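Local coordinates for protein serpin (Taeniopygia guttata, PDB 5HGC) that binds the steroid cortisol and belongs to the serpin family, whose members are generally inhibitors of serine proteases, at residues Y37-I42 / L368-I373; F276-S281 / A321-D326; Q141-I146 / I154-K159; K33-S38 / G280-S285. One frame throughout, in Å; residues are numbered along the deposited sequence.

Contact 1 (Y37-I42 / L368-I373); sequences YSPVSI and LFIGKI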
loop_
_atom_site.group_PDB
_atom_site.type_symbol
_atom_site.label_atom_id
_atom_site.label_comp_id
_atom_site.label_asym_id
_atom_site.label_seq_id
_atom_site.Cartn_x
_atom_site.Cartn_y
_atom_site.Cartn_z
ATOM N N TYR A 37 0.639 2.517 4.179
ATOM C CA TYR A 37 -0.417 1.630 3.727
ATOM C C TYR A 37 -0.124 1.084 2.334
ATOM O O TYR A 37 0.888 1.451 1.703
ATOM C CB TYR A 37 -1.803 2.303 3.814
ATOM C CG TYR A 37 -1.988 3.441 2.834
ATOM C CD1 TYR A 37 -1.553 4.756 3.152
ATOM C CD2 TYR A 37 -2.610 3.229 1.604
ATOM C CE1 TYR A 37 -1.705 5.795 2.248
ATOM C CE2 TYR A 37 -2.758 4.255 0.691
ATOM C CZ TYR A 37 -2.299 5.532 1.023
ATOM O OH TYR A 37 -2.475 6.577 0.125
ATOM N N SER A 38 -0.952 0.106 1.906
ATOM C CA SER A 38 -0.875 -0.480 0.558
ATOM C C SER A 38 -2.102 -0.125 -0.285
ATOM O O SER A 38 -3.143 -0.714 -0.129
ATOM C CB SER A 38 -0.594 -1.976 0.579
ATOM O OG SER A 38 -0.593 -2.487 -0.758
ATOM N N PRO A 39 -1.979 0.881 -1.175
ATOM C CA PRO A 39 -3.135 1.209 -2.040
ATOM C C PRO A 39 -3.681 -0.051 -2.752
ATOM O O PRO A 39 -4.880 -0.320 -2.722
ATOM C CB PRO A 39 -2.543 2.158 -3.094
ATOM C CG PRO A 39 -1.239 2.618 -2.564
ATOM C CD PRO A 39 -0.766 1.661 -1.506
ATOM N N VAL A 40 -2.798 -0.821 -3.375
ATOM C CA VAL A 40 -3.252 -1.908 -4.197
ATOM C C VAL A 40 -4.051 -2.911 -3.376
ATOM O O VAL A 40 -5.060 -3.412 -3.872
ATOM C CB VAL A 40 -2.108 -2.598 -4.960
ATOM C CG1 VAL A 40 -1.045 -3.258 -4.018
ATOM C CG2 VAL A 40 -2.701 -3.474 -6.066
ATOM N N SER A 41 -3.612 -3.154 -2.137
ATOM C CA SER A 41 -4.272 -4.013 -1.214
ATOM C C SER A 41 -5.663 -3.470 -0.823
ATOM O O SER A 41 -6.632 -4.230 -0.843
ATOM C CB SER A 41 -3.374 -4.243 -0.013
ATOM O OG SER A 41 -4.152 -4.662 1.091
ATOM N N ILE A 42 -5.790 -2.165 -0.544
ATOM C CA ILE A 42 -7.109 -1.599 -0.233
ATOM C C ILE A 42 -7.972 -1.704 -1.453
ATOM O O ILE A 42 -9.098 -2.184 -1.371
ATOM C CB ILE A 42 -7.078 -0.160 0.308
ATOM C CG1 ILE A 42 -6.337 -0.168 1.644
ATOM C CG2 ILE A 42 -8.487 0.448 0.406
ATOM C CD1 ILE A 42 -5.941 1.232 2.082
ATOM N N LEU A 368 2.214 -0.092 -4.901
ATOM C CA LEU A 368 2.212 -1.104 -3.866
ATOM C C LEU A 368 2.216 -0.499 -2.479
ATOM O O LEU A 368 1.528 -1.012 -1.593
ATOM C CB LEU A 368 3.392 -2.072 -4.005
ATOM C CG LEU A 368 3.618 -2.573 -5.429
ATOM C CD1 LEU A 368 4.786 -3.544 -5.434
ATOM C CD2 LEU A 368 2.347 -3.177 -6.054
ATOM N N PHE A 369 2.993 0.560 -2.243
ATOM C CA PHE A 369 3.026 1.134 -0.882
ATOM C C PHE A 369 3.169 2.637 -0.922
ATOM O O PHE A 369 3.869 3.179 -1.791
ATOM C CB PHE A 369 4.182 0.549 -0.070
ATOM C CG PHE A 369 4.051 -0.916 0.225
ATOM C CD1 PHE A 369 3.289 -1.358 1.302
ATOM C CD2 PHE A 369 4.720 -1.871 -0.555
ATOM C CE1 PHE A 369 3.179 -2.720 1.587
ATOM C CE2 PHE A 369 4.603 -3.248 -0.270
ATOM C CZ PHE A 369 3.832 -3.674 0.812
ATOM N N ILE A 370 2.516 3.311 0.021
ATOM C CA ILE A 370 2.690 4.740 0.194
ATOM C C ILE A 370 3.091 4.992 1.655
ATOM O O ILE A 370 2.345 4.660 2.606
ATOM C CB ILE A 370 1.444 5.522 -0.252
ATOM C CG1 ILE A 370 1.264 5.397 -1.772
ATOM C CG2 ILE A 370 1.555 6.997 0.145
ATOM C CD1 ILE A 370 0.027 6.075 -2.336
ATOM N N GLY A 371 4.291 5.553 1.842
ATOM C CA GLY A 371 4.829 5.781 3.165
ATOM C C GLY A 371 5.108 7.259 3.277
ATOM O O GLY A 371 5.582 7.893 2.333
ATOM N N LYS A 372 4.788 7.826 4.426
ATOM C CA LYS A 372 5.242 9.133 4.782
ATOM C C LYS A 372 5.955 8.806 6.065
ATOM O O LYS A 372 5.319 8.370 7.022
ATOM C CB LYS A 372 4.042 10.082 5.000
ATOM C CG LYS A 372 4.500 11.373 5.604
ATOM C CD LYS A 372 3.378 12.294 5.892
ATOM C CE LYS A 372 3.903 13.433 6.770
ATOM N NZ LYS A 372 2.814 14.441 6.938
ATOM N N ILE A 373 7.278 8.922 6.058
ATOM C CA ILE A 373 8.105 8.567 7.202
ATOM C C ILE A 373 8.518 9.877 7.849
ATOM O O ILE A 373 9.359 10.583 7.302
ATOM C CB ILE A 373 9.360 7.753 6.794
ATOM C CG1 ILE A 373 8.990 6.387 6.150
ATOM C CG2 ILE A 373 10.191 7.399 8.024
ATOM C CD1 ILE A 373 8.078 6.371 4.949
#
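Tyr37 and Ile370 form an antiparallel hydrogen-bonded pair, with Ile370 N 3.0 Å from Tyr37 O, before the first chain swings off through Ser38 into helix 39-52. In the serpin fold this is the passage from the short sixth strand of sheet B into helix B, part of the region known as the shutter. Ser38 is the N-cap of that helix. With OG anti to the backbone N (chi1 177°), its hydroxyl donates to Leu368 O at 2.7 Å, lying in the carbonyl plane, and accepts a weak capping bond from Ser41 N. One buried hydroxyl thus ties the strand to the helix start, while His319 takes the N-H of Ser38. Phe369, which with Leu368 makes a classic beta bulge opposite Ile359, brings its ring obliquely against Ser38 CB. Farther into the helix, Val40 CG1 lies alongside Leu368, 4.0 Å from its CD2. Tyr37 and Ile370 run side by side, Ile370 CB over a face of the phenol ring, whose hydroxyl is engaged by Ala19 O. The tip of the isoleucine is shared: Ile370 CD1 lies 3.5 Å from Tyr37 OH and 3.7 Å from Pro39 CG.

Contact 2 (F276-S281 / A321-D326); sequences FSISGS and ASLDVD
Phe276 to Gly280 pair with Val325 to Ala321 in antiparallel register, an exemplary edge of serpin sheet A where its fifth and sixth strands meet. Backbone bonds come first. Ile278 and Leu323 exchange two, each 3.0 Å from N to O, and Gly280 does the same with Ala321; at the far end Val325 N gives a short bond to Phe276 O, whereas the return bond from Phe276 N to Val325 O is weak. Polar side chains occupy the face of Ser277, Ser279, Ser322 and Asp324. Ser277 OG donates to Asp324 OD1 at 2.6 Å, meeting the oxygen on its anti side and 33° out of the carboxylate plane, while Tyr174 engages the other oxygen, OD2. A water bonds to Ser322 OG at 3.2 Å and more weakly to Ser279 OG, joining two hydroxyls 4.0 Å apart. Apolar contacts belong to the other face: the Phe276 ring crosses Val325 obliquely, CE1 to CG2 3.7 Å, and Ile278 CG2 approaches Leu323 CB, with Phe36 packed against both residues. The chemistry is therefore two-sided, a polar face of hydroxyls and a carboxylate backed by a hydrocarbon layer turned to the core, and the two acceptor oxygens of Asp324 are each met by a separate hydroxyl.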
loop_
_atom_site.group_PDB
_atom_site.type_symbol
_atom_site.label_atom_id
_atom_site.label_comp_id
_atom_site.label_asym_id
_atom_site.label_seq_id
_atom_site.Cartn_x
_atom_site.Cartn_y
_atom_site.Cartn_z
ATOM N N PHE A 276 15.415 0.952 8.293
ATOM C CA PHE A 276 14.250 1.037 9.174
ATOM C C PHE A 276 13.107 0.019 8.805
ATOM O O PHE A 276 13.162 -0.696 7.781
ATOM C CB PHE A 276 13.732 2.470 9.151
ATOM C CG PHE A 276 12.919 2.794 7.928
ATOM C CD1 PHE A 276 13.538 2.991 6.701
ATOM C CD2 PHE A 276 11.512 2.873 7.991
ATOM C CE1 PHE A 276 12.803 3.271 5.552
ATOM C CE2 PHE A 276 10.768 3.190 6.841
ATOM C CZ PHE A 276 11.413 3.384 5.622
ATOM N N SER A 277 12.067 -0.017 9.644
ATOM C CA SER A 277 10.866 -0.871 9.454
ATOM C C SER A 277 9.724 -0.014 9.790
ATOM O O SER A 277 9.835 0.799 10.702
ATOM C CB SER A 277 10.858 -2.005 10.464
ATOM O OG SER A 277 11.982 -2.819 10.232
ATOM N N ILE A 278 8.608 -0.210 9.105
ATOM C CA ILE A 278 7.416 0.575 9.395
ATOM C C ILE A 278 6.093 -0.247 9.265
ATOM O O ILE A 278 5.995 -1.072 8.370
ATOM C CB ILE A 278 7.439 1.900 8.571
ATOM C CG1 ILE A 278 6.427 2.908 9.167
ATOM C CG2 ILE A 278 7.289 1.622 7.077
ATOM C CD1 ILE A 278 6.344 4.237 8.437
ATOM N N SER A 279 5.119 -0.020 10.176
ATOM C CA SER A 279 3.743 -0.576 10.113
ATOM C C SER A 279 2.767 0.544 9.972
ATOM O O SER A 279 2.927 1.580 10.585
ATOM C CB SER A 279 3.324 -1.246 11.426
ATOM O OG SER A 279 3.924 -2.485 11.591
ATOM N N GLY A 280 1.709 0.329 9.228
ATOM C CA GLY A 280 0.555 1.192 9.352
ATOM C C GLY A 280 -0.621 0.260 9.626
ATOM O O GLY A 280 -0.713 -0.843 9.038
ATOM N N SER A 281 -1.516 0.685 10.513
ATOM C CA SER A 281 -2.624 -0.176 10.918
ATOM C C SER A 281 -3.841 0.671 11.044
ATOM O O SER A 281 -3.893 1.487 11.920
ATOM C CB SER A 281 -2.307 -0.818 12.250
ATOM O OG SER A 281 -3.076 -1.984 12.367
ATOM N N ALA A 321 -0.264 -2.667 6.690
ATOM C CA ALA A 321 0.864 -2.837 5.761
ATOM C C ALA A 321 2.152 -2.777 6.545
ATOM O O ALA A 321 2.290 -2.015 7.478
ATOM C CB ALA A 321 0.870 -1.796 4.658
ATOM N N SER A 322 3.120 -3.566 6.132
ATOM C CA SER A 322 4.325 -3.667 6.869
ATOM C C SER A 322 5.523 -3.838 5.924
ATOM O O SER A 322 5.474 -4.575 4.917
ATOM C CB SER A 322 4.153 -4.828 7.815
ATOM O OG SER A 322 5.209 -4.860 8.688
ATOM N N LEU A 323 6.612 -3.177 6.257
ATOM C CA LEU A 323 7.755 -3.080 5.345
ATOM C C LEU A 323 9.035 -3.092 6.124
ATOM O O LEU A 323 9.177 -2.376 7.107
ATOM C CB LEU A 323 7.657 -1.768 4.543
ATOM C CG LEU A 323 8.891 -1.322 3.725
ATOM C CD1 LEU A 323 9.077 -2.201 2.471
ATOM C CD2 LEU A 323 8.852 0.177 3.365
ATOM N N ASP A 324 9.981 -3.880 5.699
ATOM C CA ASP A 324 11.324 -3.674 6.193
ATOM C C ASP A 324 12.233 -3.147 5.080
ATOM O O ASP A 324 12.129 -3.569 3.870
ATOM C CB ASP A 324 11.928 -4.976 6.727
ATOM C CG ASP A 324 11.232 -5.474 7.952
ATOM O OD1 ASP A 324 10.884 -4.644 8.818
ATOM O OD2 ASP A 324 11.018 -6.703 8.033
ATOM N N VAL A 325 13.138 -2.253 5.504
ATOM C CA VAL A 325 14.181 -1.705 4.645
ATOM C C VAL A 325 15.524 -1.894 5.304
ATOM O O VAL A 325 15.760 -1.440 6.462
ATOM C CB VAL A 325 13.948 -0.198 4.429
ATOM C CG1 VAL A 325 15.086 0.432 3.598
ATOM C CG2 VAL A 325 12.584 0.017 3.784
ATOM N N ASP A 326 16.419 -2.537 4.565
ATOM C CA ASP A 326 17.783 -2.643 5.014
ATOM C C ASP A 326 18.790 -2.710 3.836
ATOM O O ASP A 326 18.392 -2.444 2.695
ATOM C CB ASP A 326 17.913 -3.765 6.075
ATOM C CG ASP A 326 17.935 -5.197 5.489
ATOM O OD1 ASP A 326 18.054 -5.435 4.255
ATOM O OD2 ASP A 326 17.836 -6.115 6.331
HETATM O O HOH W 1 15.153 -2.928 9.112
HETATM O O HOH W 2 3.967 -5.908 11.398
#

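Contact 3 (Q141-I146 / I154-K159); sequences QINDYI and ITNLVK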
loop_
_atom_site.group_PDB
_atom_site.type_symbol
_atom_site.label_atom_id
_atom_site.label_comp_id
_atom_site.label_asym_id
_atom_site.label_seq_id
_atom_site.Cartn_x
_atom_site.Cartn_y
_atom_site.Cartn_z
ATOM N N GLN A 141 -7.973 -15.783 17.720
ATOM C CA GLN A 141 -7.931 -16.642 16.541
ATOM C C GLN A 141 -7.687 -15.859 15.242
ATOM O O GLN A 141 -6.997 -16.352 14.347
ATOM C CB GLN A 141 -9.140 -17.545 16.468
ATOM C CG GLN A 141 -8.940 -18.759 17.338
ATOM C CD GLN A 141 -10.140 -19.680 17.331
ATOM O OE1 GLN A 141 -10.926 -19.671 18.275
ATOM N NE2 GLN A 141 -10.296 -20.471 16.261
ATOM N N ILE A 142 -8.210 -14.640 15.188
ATOM C CA ILE A 142 -7.934 -13.750 14.077
ATOM C C ILE A 142 -6.450 -13.352 14.023
ATOM O O ILE A 142 -5.838 -13.400 12.941
ATOM C CB ILE A 142 -8.850 -12.515 14.065
ATOM C CG1 ILE A 142 -10.296 -12.951 13.831
ATOM C CG2 ILE A 142 -8.437 -11.562 12.946
ATOM C CD1 ILE A 142 -11.288 -11.851 14.060
ATOM N N ASN A 143 -5.884 -12.974 15.171
ATOM C CA ASN A 143 -4.493 -12.531 15.229
ATOM C C ASN A 143 -3.497 -13.649 14.992
ATOM O O ASN A 143 -2.430 -13.432 14.385
ATOM C CB ASN A 143 -4.214 -11.817 16.537
ATOM C CG ASN A 143 -4.996 -10.519 16.665
ATOM O OD1 ASN A 143 -5.240 -9.807 15.658
ATOM N ND2 ASN A 143 -5.421 -10.205 17.894
ATOM N N ASP A 144 -3.870 -14.851 15.422
ATOM C CA ASP A 144 -3.100 -16.036 15.116
ATOM C C ASP A 144 -3.121 -16.329 13.627
ATOM O O ASP A 144 -2.122 -16.828 13.063
ATOM C CB ASP A 144 -3.636 -17.237 15.877
ATOM C CG ASP A 144 -3.304 -17.180 17.374
ATOM O OD1 ASP A 144 -2.467 -16.328 17.789
ATOM O OD2 ASP A 144 -3.894 -17.986 18.129
ATOM N N TYR A 145 -4.259 -16.008 13.001
ATOM C CA TYR A 145 -4.434 -16.234 11.594
ATOM C C TYR A 145 -3.498 -15.322 10.796
ATOM O O TYR A 145 -2.745 -15.813 9.902
ATOM C CB TYR A 145 -5.880 -16.047 11.205
ATOM C CG TYR A 145 -6.047 -15.939 9.734
ATOM C CD1 TYR A 145 -5.940 -17.081 8.898
ATOM C CD2 TYR A 145 -6.287 -14.659 9.130
ATOM C CE1 TYR A 145 -6.084 -16.952 7.524
ATOM C CE2 TYR A 145 -6.407 -14.529 7.757
ATOM C CZ TYR A 145 -6.321 -15.683 6.980
ATOM O OH TYR A 145 -6.509 -15.547 5.664
ATOM N N ILE A 146 -3.518 -14.026 11.144
ATOM C CA ILE A 146 -2.638 -13.021 10.503
ATOM C C ILE A 146 -1.194 -13.371 10.745
ATOM O O ILE A 146 -0.390 -13.304 9.818
ATOM C CB ILE A 146 -2.897 -11.574 10.953
ATOM C CG1 ILE A 146 -4.416 -11.272 10.977
ATOM C CG2 ILE A 146 -2.143 -10.571 10.068
ATOM C CD1 ILE A 146 -5.146 -11.265 9.639
ATOM N N ILE A 154 3.517 -10.104 10.761
ATOM C CA ILE A 154 2.450 -9.223 11.212
ATOM C C ILE A 154 1.661 -10.005 12.244
ATOM O O ILE A 154 1.219 -11.126 11.962
ATOM C CB ILE A 154 1.471 -8.820 10.098
ATOM C CG1 ILE A 154 2.163 -8.049 8.987
ATOM C CG2 ILE A 154 0.360 -7.939 10.671
ATOM C CD1 ILE A 154 1.230 -7.612 7.849
ATOM N N THR A 155 1.489 -9.408 13.423
ATOM C CA THR A 155 0.690 -9.995 14.509
ATOM C C THR A 155 -0.325 -8.906 14.923
ATOM O O THR A 155 -0.251 -7.751 14.464
ATOM C CB THR A 155 1.604 -10.360 15.702
ATOM O OG1 THR A 155 2.296 -9.181 16.092
ATOM C CG2 THR A 155 2.692 -11.409 15.346
ATOM N N ASN A 156 -1.263 -9.250 15.789
ATOM C CA ASN A 156 -2.148 -8.217 16.405
ATOM C C ASN A 156 -2.866 -7.291 15.457
ATOM O O ASN A 156 -2.918 -6.079 15.726
ATOM C CB ASN A 156 -1.430 -7.319 17.435
ATOM C CG ASN A 156 -0.808 -8.096 18.580
ATOM O OD1 ASN A 156 -1.293 -9.169 18.985
ATOM N ND2 ASN A 156 0.279 -7.547 19.125
ATOM N N LEU A 157 -3.441 -7.853 14.391
ATOM C CA LEU A 157 -4.369 -7.124 13.543
ATOM C C LEU A 157 -5.507 -6.411 14.294
ATOM O O LEU A 157 -5.736 -5.223 14.054
ATOM C CB LEU A 157 -4.952 -8.019 12.443
ATOM C CG LEU A 157 -5.810 -7.286 11.370
ATOM C CD1 LEU A 157 -4.995 -6.382 10.446
ATOM C CD2 LEU A 157 -6.679 -8.227 10.540
ATOM N N VAL A 158 -6.247 -7.117 15.155
ATOM C CA VAL A 158 -7.411 -6.517 15.854
ATOM C C VAL A 158 -7.260 -6.612 17.386
ATOM O O VAL A 158 -6.568 -7.516 17.863
ATOM C CB VAL A 158 -8.744 -7.164 15.408
ATOM C CG1 VAL A 158 -9.098 -6.731 13.999
ATOM C CG2 VAL A 158 -8.675 -8.682 15.484
ATOM N N LYS A 159 -7.892 -5.685 18.125
ATOM C CA LYS A 159 -7.876 -5.593 19.612
ATOM C C LYS A 159 -9.236 -5.024 19.982
ATOM O O LYS A 159 -9.717 -4.105 19.296
ATOM C CB LYS A 159 -6.776 -4.636 20.154
#
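Ile154 begins the contact by laying its CG2 against Ile146 CG2, 3.7 Å apart, the two side chains meeting obliquely where helix 135-149 nears its end. The chain then turns at Asn156, whose backbone adopts a left-handed conformation (phi 53°) and whose CA passes close to the amide carbon of Asn143. Leu157 follows and points at the helix: its CB touches Ile146 CG1 at 3.6 Å, and its CD2 meets Ile146 CD1 at 3.5 Å, the side chains crossing at about a right angle. On its way it reaches Ala170 and Val318, so the leucine fills the layer between helix and sheet. Val158 supplies the polar core of the contact. Its N-H points almost straight at Asn143 OD1 (2.9 Å, 170°), using a lone pair in the carbonyl plane, and its carbonyl oxygen accepts from Asn143 ND2, also at 2.9 Å and nearly in the amide plane. Two bonds to one residue fix the rotation of the amide and tell its oxygen from its nitrogen. An alanine in place of Asn143 would probably leave the N-H and carbonyl of Val158 without these mates and free the loop to shift from the helix. Beside this pair, Val158 CG2 packs on Ile142 CG2. The arrangement is that of serpin helix F and the connection after it, which doubles back beneath the helix, across the face of sheet A, towards strand 167-176.

Contact 4 (K33-S38 / G280-S285); sequences KNIFYS and GSYEIS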
loop_
_atom_site.group_PDB
_atom_site.type_symbol
_atom_site.label_atom_id
_atom_site.label_comp_id
_atom_site.label_asym_id
_atom_site.label_seq_id
_atom_site.Cartn_x
_atom_site.Cartn_y
_atom_site.Cartn_z
ATOM N N LYS A 33 2.078 12.587 11.504
ATOM C CA LYS A 33 2.344 11.213 11.907
ATOM C C LYS A 33 2.851 10.421 10.702
ATOM O O LYS A 33 2.560 10.757 9.539
ATOM C CB LYS A 33 1.077 10.591 12.545
ATOM C CG LYS A 33 0.742 11.099 13.949
ATOM C CD LYS A 33 1.766 10.598 14.969
ATOM C CE LYS A 33 1.961 11.537 16.158
ATOM N NZ LYS A 33 0.951 11.219 17.196
ATOM N N ASN A 34 3.643 9.398 10.985
ATOM C CA ASN A 34 3.846 8.294 10.039
ATOM C C ASN A 34 2.536 7.866 9.321
ATOM O O ASN A 34 1.470 7.695 9.949
ATOM C CB ASN A 34 4.509 7.132 10.778
ATOM C CG ASN A 34 5.968 7.418 11.110
ATOM O OD1 ASN A 34 6.516 8.446 10.699
ATOM N ND2 ASN A 34 6.614 6.508 11.829
ATOM N N ILE A 35 2.584 7.803 8.001
ATOM C CA ILE A 35 1.531 7.131 7.262
ATOM C C ILE A 35 2.155 6.002 6.489
ATOM O O ILE A 35 3.137 6.232 5.796
ATOM C CB ILE A 35 0.846 8.076 6.298
ATOM C CG1 ILE A 35 0.293 9.294 7.069
ATOM C CG2 ILE A 35 -0.235 7.343 5.463
ATOM C CD1 ILE A 35 -0.887 8.997 7.974
ATOM N N PHE A 36 1.602 4.788 6.606
ATOM C CA PHE A 36 2.048 3.635 5.793
ATOM C C PHE A 36 0.944 2.657 5.460
ATOM O O PHE A 36 0.405 2.017 6.348
ATOM C CB PHE A 36 3.198 2.883 6.452
ATOM C CG PHE A 36 3.917 1.993 5.499
ATOM C CD1 PHE A 36 4.832 2.532 4.580
ATOM C CD2 PHE A 36 3.665 0.620 5.470
ATOM C CE1 PHE A 36 5.487 1.736 3.659
ATOM C CE2 PHE A 36 4.311 -0.186 4.539
ATOM C CZ PHE A 36 5.212 0.370 3.633
ATOM N N TYR A 37 0.639 2.517 4.179
ATOM C CA TYR A 37 -0.417 1.630 3.727
ATOM C C TYR A 37 -0.124 1.084 2.334
ATOM O O TYR A 37 0.888 1.451 1.703
ATOM C CB TYR A 37 -1.803 2.303 3.814
ATOM C CG TYR A 37 -1.988 3.441 2.834
ATOM C CD1 TYR A 37 -1.553 4.756 3.152
ATOM C CD2 TYR A 37 -2.610 3.229 1.604
ATOM C CE1 TYR A 37 -1.705 5.795 2.248
ATOM C CE2 TYR A 37 -2.758 4.255 0.691
ATOM C CZ TYR A 37 -2.299 5.532 1.023
ATOM O OH TYR A 37 -2.475 6.577 0.125
ATOM N N SER A 38 -0.952 0.106 1.906
ATOM C CA SER A 38 -0.875 -0.480 0.558
ATOM C C SER A 38 -2.102 -0.125 -0.285
ATOM O O SER A 38 -3.143 -0.714 -0.129
ATOM C CB SER A 38 -0.594 -1.976 0.579
ATOM O OG SER A 38 -0.593 -2.487 -0.758
ATOM N N GLY A 280 1.709 0.329 9.228
ATOM C CA GLY A 280 0.555 1.192 9.352
ATOM C C GLY A 280 -0.621 0.260 9.626
ATOM O O GLY A 280 -0.713 -0.843 9.038
ATOM N N SER A 281 -1.516 0.685 10.513
ATOM C CA SER A 281 -2.624 -0.176 10.918
ATOM C C SER A 281 -3.841 0.671 11.044
ATOM O O SER A 281 -3.893 1.487 11.920
ATOM C CB SER A 281 -2.307 -0.818 12.250
ATOM O OG SER A 281 -3.076 -1.984 12.367
ATOM N N TYR A 282 -4.800 0.546 10.152
ATOM C CA TYR A 282 -5.930 1.480 10.199
ATOM C C TYR A 282 -7.307 0.820 10.076
ATOM O O TYR A 282 -7.485 -0.141 9.341
ATOM C CB TYR A 282 -5.786 2.593 9.137
ATOM C CG TYR A 282 -4.397 3.151 8.999
ATOM C CD1 TYR A 282 -4.010 4.246 9.734
ATOM C CD2 TYR A 282 -3.464 2.562 8.137
ATOM C CE1 TYR A 282 -2.736 4.761 9.627
ATOM C CE2 TYR A 282 -2.176 3.067 8.020
ATOM C CZ TYR A 282 -1.817 4.176 8.770
ATOM O OH TYR A 282 -0.542 4.690 8.713
ATOM N N GLU A 283 -8.281 1.351 10.800
ATOM C CA GLU A 283 -9.665 1.105 10.469
ATOM C C GLU A 283 -10.015 2.229 9.487
ATOM O O GLU A 283 -9.973 3.382 9.855
ATOM C CB GLU A 283 -10.541 1.059 11.743
ATOM C CG GLU A 283 -11.913 0.361 11.623
ATOM C CD GLU A 283 -12.879 1.024 10.643
ATOM O OE1 GLU A 283 -12.991 2.271 10.629
ATOM O OE2 GLU A 283 -13.543 0.314 9.851
ATOM N N ILE A 284 -10.334 1.885 8.240
ATOM C CA ILE A 284 -10.353 2.842 7.113
ATOM C C ILE A 284 -11.737 3.304 6.613
ATOM O O ILE A 284 -11.832 3.968 5.566
ATOM C CB ILE A 284 -9.501 2.327 5.919
ATOM C CG1 ILE A 284 -9.935 0.922 5.464
ATOM C CG2 ILE A 284 -7.996 2.357 6.239
ATOM C CD1 ILE A 284 -9.400 0.547 4.076
ATOM N N SER A 285 -12.787 2.954 7.366
ATOM C CA SER A 285 -14.170 3.355 7.101
ATOM C C SER A 285 -14.388 4.839 6.843
ATOM O O SER A 285 -14.958 5.167 5.799
ATOM C CB SER A 285 -15.061 2.956 8.263
ATOM O OG SER A 285 -15.288 1.576 8.228
#
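Asn34 and Ile35 meet the hydroxyl of Tyr282 where a short strand of serpin sheet B, 35-37, crosses the end of a sheet A strand, 280-283; the two strands cross at -80°, their axes 6.0 Å apart at closest. The amide oxygen of Asn34 itself accepts from the backbone N of Val374 and of Asn375, which fixes the start of this segment to the C-terminal part of the chain. Ile35 brings its CA to 3.5 Å from Tyr282 OH, ahead of the principal bond. That bond is made by Phe36, whose N-H runs almost straight (170°) to Tyr282 OH at 3.0 Å. A phenylalanine in place of Tyr282 would keep the ring but would probably leave the N-H of Phe36 without its acceptor. The side chain of Phe36, CG anti to the backbone N (chi1 -163°), swings clear of strand 280-283 toward Leu323 and stands nearly parallel to the ring of Phe369, while the edge of its ring faces Gly280 N. The closest crossing of the backbones is also here, at Phe36 and Gly280, where a side chain would not fit: a CB on the glycine would clash with Phe36 O, at 1.8 Å. That oxygen sits against two C-H groups, Gly280 CA at 3.1 Å and, in the plane of the phenol ring at its edge, Tyr282 CE2 at 3.2 Å. Tyr37 sends its phenol off toward helix 12-29, but its CB approaches Tyr282 CE2 obliquely at 4.3 Å.

Contacts 1, 2 and 4 form one cluster, their centres 8 to 11 Å apart, with contact 3 about 16 to 20 Å from each. Contacts 1 and 4 start from overlapping segments that share Tyr37 and Ser38; contacts 2 and 4 share Gly280 and Ser281 on strand 265-283. Phe36 is a hub, touching Phe369 of contact 1 and Leu323 of contact 2, so sheets A and B are packed together through it. Contact 3 is local in sequence, nested inside the long loops closed by contacts 1 and 4, and comes before contact 2; it reaches contact 2 through Ile154 against Ser322. Core sheets, helix B and helix F are thereby joined around the strands that rearrange in inhibitory serpins.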